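Local coordinates for solute-binding protein (Thermoactinomyces vulgaris, PDB 2ZYO) that binds maltotetraose and probably serves as the sugar-capturing receptor of a bacterial cyclodextrin and maltodextrin uptake system, at residues Leu133-Asn136 / Gln142-Ala145; Gln152-Asn157 / Tyr165-Glu170. All coordinates share one frame; numbering follows the deposited sequence.

Interaction 1 (Leu133-Asn136 / Gln142-Ala145); sequences LIYN and QVPA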
loop_
_atom_site.group_PDB
_atom_site.type_symbol
_atom_site.label_atom_id
_atom_site.label_comp_id
_atom_site.label_asym_id
_atom_site.label_seq_id
_atom_site.Cartn_x
_atom_site.Cartn_y
_atom_site.Cartn_z
ATOM N N LEU A 133 9.270 3.223 10.346
ATOM C CA LEU A 133 9.644 2.927 11.722
ATOM C C LEU A 133 8.768 3.736 12.670
ATOM O O LEU A 133 8.930 4.954 12.797
ATOM C CB LEU A 133 11.132 3.204 11.965
ATOM C CG LEU A 133 11.726 2.575 13.230
ATOM C CD1 LEU A 133 11.836 1.057 13.108
ATOM C CD2 LEU A 133 13.078 3.191 13.535
ATOM N N ILE A 134 7.823 3.051 13.309
ATOM C CA ILE A 134 6.949 3.675 14.298
ATOM C C ILE A 134 7.545 3.398 15.667
ATOM O O ILE A 134 7.823 2.247 16.002
ATOM C CB ILE A 134 5.509 3.118 14.234
ATOM C CG1 ILE A 134 4.933 3.257 12.816
ATOM C CG2 ILE A 134 4.616 3.822 15.254
ATOM C CD1 ILE A 134 3.604 2.532 12.610
ATOM N N TYR A 135 7.750 4.449 16.456
ATOM C CA TYR A 135 8.422 4.286 17.740
ATOM C C TYR A 135 7.726 4.967 18.914
ATOM O O TYR A 135 6.966 5.920 18.740
ATOM C CB TYR A 135 9.907 4.678 17.648
ATOM C CG TYR A 135 10.200 6.120 17.282
ATOM C CD1 TYR A 135 10.524 7.054 18.262
ATOM C CD2 TYR A 135 10.195 6.540 15.949
ATOM C CE1 TYR A 135 10.811 8.375 17.934
ATOM C CE2 TYR A 135 10.481 7.859 15.610
ATOM C CZ TYR A 135 10.789 8.768 16.606
ATOM O OH TYR A 135 11.077 10.070 16.274
ATOM N N ASN A 136 7.979 4.431 20.105
ATOM C CA ASN A 136 7.465 4.973 21.350
ATOM C C ASN A 136 8.448 6.020 21.865
ATOM O O ASN A 136 9.570 5.684 22.242
ATOM C CB ASN A 136 7.299 3.833 22.364
ATOM C CG ASN A 136 6.654 4.278 23.668
ATOM O OD1 ASN A 136 6.739 5.440 24.064
ATOM N ND2 ASN A 136 6.023 3.334 24.355
ATOM N N GLN A 142 16.746 9.345 19.344
ATOM C CA GLN A 142 17.277 9.315 17.992
ATOM C C GLN A 142 17.136 7.897 17.457
ATOM O O GLN A 142 17.626 6.945 18.067
ATOM C CB GLN A 142 18.743 9.758 17.960
ATOM C CG GLN A 142 19.382 9.715 16.569
ATOM C CD GLN A 142 18.712 10.653 15.582
ATOM O OE1 GLN A 142 18.441 11.812 15.895
ATOM N NE2 GLN A 142 18.439 10.153 14.382
ATOM N N VAL A 143 16.450 7.766 16.326
ATOM C CA VAL A 143 16.300 6.473 15.660
ATOM C C VAL A 143 17.651 5.994 15.114
ATOM O O VAL A 143 18.503 6.817 14.780
ATOM C CB VAL A 143 15.230 6.514 14.530
ATOM C CG1 VAL A 143 13.855 6.832 15.104
ATOM C CG2 VAL A 143 15.604 7.509 13.434
ATOM N N PRO A 144 17.865 4.664 15.061
ATOM C CA PRO A 144 19.099 4.134 14.471
ATOM C C PRO A 144 19.344 4.659 13.054
ATOM O O PRO A 144 18.415 4.723 12.243
ATOM C CB PRO A 144 18.858 2.626 14.461
ATOM C CG PRO A 144 17.922 2.398 15.599
ATOM C CD PRO A 144 16.998 3.582 15.570
ATOM N N ALA A 145 20.590 5.039 12.780
ATOM C CA ALA A 145 20.967 5.673 11.515
ATOM C C ALA A 145 21.110 4.685 10.362
ATOM O O ALA A 145 20.994 5.066 9.194
ATOM C CB ALA A 145 22.258 6.463 11.689
#

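Interaction 2 (Gln152-Asn157 / Tyr165-Glu170); sequences QYAKAN and YGVLFE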
loop_
_atom_site.group_PDB
_atom_site.type_symbol
_atom_site.label_atom_id
_atom_site.label_comp_id
_atom_site.label_asym_id
_atom_site.label_seq_id
_atom_site.Cartn_x
_atom_site.Cartn_y
_atom_site.Cartn_z
ATOM N N GLN A 152 21.322 -4.361 15.723
ATOM C CA GLN A 152 22.064 -4.424 16.984
ATOM C C GLN A 152 21.162 -4.047 18.160
ATOM O O GLN A 152 21.157 -4.722 19.192
ATOM C CB GLN A 152 23.305 -3.520 16.930
ATOM C CG GLN A 152 24.095 -3.421 18.245
ATOM C CD GLN A 152 24.576 -4.767 18.764
ATOM O OE1 GLN A 152 24.978 -5.640 17.995
ATOM N NE2 GLN A 152 24.544 -4.934 20.081
ATOM N N TYR A 153 20.393 -2.974 17.981
ATOM C CA TYR A 153 19.416 -2.521 18.968
ATOM C C TYR A 153 18.407 -3.625 19.298
ATOM O O TYR A 153 18.061 -3.825 20.460
ATOM C CB TYR A 153 18.704 -1.263 18.455
ATOM C CG TYR A 153 17.786 -0.591 19.454
ATOM C CD1 TYR A 153 18.282 0.327 20.379
ATOM C CD2 TYR A 153 16.418 -0.858 19.461
ATOM C CE1 TYR A 153 17.440 0.951 21.297
ATOM C CE2 TYR A 153 15.568 -0.242 20.375
ATOM C CZ TYR A 153 16.084 0.660 21.288
ATOM O OH TYR A 153 15.243 1.275 22.188
ATOM N N ALA A 154 17.949 -4.346 18.275
ATOM C CA ALA A 154 17.032 -5.470 18.477
ATOM C C ALA A 154 17.701 -6.623 19.232
ATOM O O ALA A 154 17.123 -7.173 20.170
ATOM C CB ALA A 154 16.470 -5.949 17.148
ATOM N N LYS A 155 18.917 -6.979 18.827
ATOM C CA LYS A 155 19.675 -8.044 19.490
ATOM C C LYS A 155 19.915 -7.746 20.968
ATOM O O LYS A 155 19.820 -8.637 21.811
ATOM C CB LYS A 155 21.015 -8.273 18.796
ATOM C CG LYS A 155 20.919 -8.971 17.451
ATOM C CD LYS A 155 22.283 -9.470 16.990
ATOM C CE LYS A 155 23.223 -8.314 16.662
ATOM N NZ LYS A 155 24.563 -8.781 16.221
ATOM N N ALA A 156 20.221 -6.488 21.269
ATOM C CA ALA A 156 20.523 -6.075 22.637
ATOM C C ALA A 156 19.277 -5.971 23.518
ATOM O O ALA A 156 19.326 -6.300 24.701
ATOM C CB ALA A 156 21.288 -4.758 22.636
ATOM N N ASN A 157 18.161 -5.538 22.928
ATOM C CA ASN A 157 16.975 -5.156 23.702
ATOM C C ASN A 157 15.768 -6.103 23.646
ATOM O O ASN A 157 14.834 -5.956 24.439
ATOM C CB ASN A 157 16.541 -3.731 23.332
ATOM C CG ASN A 157 17.581 -2.689 23.700
ATOM O OD1 ASN A 157 18.151 -2.029 22.831
ATOM N ND2 ASN A 157 17.839 -2.543 24.993
ATOM N N TYR A 165 10.521 -5.548 23.921
ATOM C CA TYR A 165 11.282 -5.553 22.674
ATOM C C TYR A 165 11.876 -4.195 22.337
ATOM O O TYR A 165 11.283 -3.158 22.625
ATOM C CB TYR A 165 10.399 -6.012 21.509
ATOM C CG TYR A 165 9.991 -7.459 21.594
ATOM C CD1 TYR A 165 10.760 -8.456 20.994
ATOM C CD2 TYR A 165 8.838 -7.837 22.282
ATOM C CE1 TYR A 165 10.391 -9.791 21.077
ATOM C CE2 TYR A 165 8.463 -9.167 22.371
ATOM C CZ TYR A 165 9.241 -10.137 21.767
ATOM O OH TYR A 165 8.867 -11.457 21.856
ATOM N N GLY A 166 13.056 -4.218 21.725
ATOM C CA GLY A 166 13.622 -3.029 21.103
ATOM C C GLY A 166 12.991 -2.797 19.742
ATOM O O GLY A 166 12.551 -1.690 19.433
ATOM N N VAL A 167 12.965 -3.849 18.923
ATOM C CA VAL A 167 12.325 -3.802 17.607
ATOM C C VAL A 167 11.499 -5.068 17.406
ATOM O O VAL A 167 12.002 -6.184 17.561
ATOM C CB VAL A 167 13.344 -3.666 16.445
ATOM C CG1 VAL A 167 12.618 -3.371 15.131
ATOM C CG2 VAL A 167 14.373 -2.578 16.735
ATOM N N LEU A 168 10.231 -4.876 17.057
ATOM C CA LEU A 168 9.307 -5.978 16.825
ATOM C C LEU A 168 8.465 -5.664 15.597
ATOM O O LEU A 168 7.921 -4.569 15.480
ATOM C CB LEU A 168 8.411 -6.173 18.051
ATOM C CG LEU A 168 7.270 -7.193 18.010
ATOM C CD1 LEU A 168 7.790 -8.619 17.875
ATOM C CD2 LEU A 168 6.425 -7.052 19.267
ATOM N N PHE A 169 8.361 -6.621 14.680
ATOM C CA PHE A 169 7.489 -6.463 13.517
ATOM C C PHE A 169 7.101 -7.810 12.924
ATOM O O PHE A 169 7.583 -8.853 13.379
ATOM C CB PHE A 169 8.101 -5.510 12.468
ATOM C CG PHE A 169 9.202 -6.114 11.626
ATOM C CD1 PHE A 169 8.969 -6.438 10.290
ATOM C CD2 PHE A 169 10.478 -6.318 12.152
ATOM C CE1 PHE A 169 9.979 -6.979 9.498
ATOM C CE2 PHE A 169 11.496 -6.860 11.366
ATOM C CZ PHE A 169 11.244 -7.190 10.035
ATOM N N GLU A 170 6.218 -7.780 11.927
ATOM C CA GLU A 170 5.757 -8.987 11.243
ATOM C C GLU A 170 6.821 -9.531 10.295
ATOM O O GLU A 170 6.660 -9.488 9.068
ATOM C CB GLU A 170 4.464 -8.710 10.477
ATOM C CG GLU A 170 3.218 -8.729 11.326
ATOM C CD GLU A 170 1.964 -8.797 10.483
ATOM O OE1 GLU A 170 1.765 -9.817 9.787
ATOM O OE2 GLU A 170 1.181 -7.830 10.518
#

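Interaction 1 (Leu133-Asn136 / Gln142-Ala145)
Leu133 and Tyr135, two alternate residues of strand 120-136, receive the same branch of Val143 in the loop that carries the chain on to helix 147-157. Leu133 comes first. With CG anti to its own N (chi1 -164°), its CD2 methyl passes alongside the valine, 4.0 Å from Val143 CG1, the leucine and valine side chains running past one another, antiparallel. The same methyl grazes the proline ring, Leu133 CD2 lying 4.4 Å from Pro144 CD.

Tyr135 then presents a ring face, and the tyrosine and valine side chains cross at about a right angle. Val143 CG1 rests over that face 3.9 Å from the centroid of the Tyr135 ring, 24° off the normal. The methyl is displaced toward the rim, so its closest ring atom is Tyr135 CE2, 3.6 Å from Val143 CG1. Ala265 of the adjoining strand and Leu150 of the helix extend the apolar cluster.

One CG1 methyl thus serves both as an aliphatic neighbour and as a CH-pi donor. Across these segments the loop is joined to the sheet by dispersion and weak CH-pi attraction, interactions that depend on closeness of fit more than on precise direction.

Interaction 2 (Gln152-Asn157 / Tyr165-Glu170)
The C-terminal end of helix 147-157 meets the start of strand 165-169 in a helix-loop-strand unit of the alpha/beta fold shared by bacterial solute-binding proteins. The helix lays the neighbours Tyr153 and Ala154 and, about one turn on, Asn157 against the corner that the chain makes at Gly166 and Val167.

Tyr153 makes its contact through the ring. Its CB leaves the helix across the line to the strand, but with CG anti to the backbone N (chi1 -173°) the ring swings back toward the corner. Tyr153 CE2 then comes within 3.5 Å of Gly166 CA, approaching it obliquely. The carbonyl oxygen of the same glycine lies in the ring plane, with Gly166 O 3.5 Å from Tyr153 CE2 at the edge. Further along that edge, near the plane, Tyr153 CD2 touches Val167 CG2 at 3.8 Å. This methyl also leans on the helix, since Ala154 CB stands 4.0 Å from Val167 CG2 and 3.9 Å from Val167 CB. At the last turn, Asn157 CB sits 3.7 Å from Gly166 CA. Lacking a side chain, Gly166 lets helix and corner approach until the CA atoms of Asn157 and Gly166 are 4.7 Å apart.

The polar backbone of the corner is served by Asn158, just after the helix, whose amide accepts from Gly166 N and donates to Val167 O. Contact between helix and strand is therefore mainly van der Waals, with the positive rim of the tyrosine ring probably drawn weakly to the glycine carbonyl, while the two hydrogen bonds with Asn158 probably steady the corner.

How the interactions relate
The two contacts follow one another along the chain: the loop and helix that follow strand 120-136 pack first on that strand and then on strand 165-169. Their centres lie 11 Å apart, and the nearest atoms, about 5 Å from one another, do not touch. Met140 bridges them, contacting both Tyr135 and Tyr153. Strand 242-247 also pairs with both strands, so the two contacts share one sheet. Toward the sugar, the link runs through the end of 165-170, where Glu170 OE1 accepts a hydrogen bond from Asn173 ND2 and Phe169 and Glu170 touch Tyr176. Asn173 and Tyr176 belong to the glycan pocket, making these strand-end residues second-shell neighbours of the ligand.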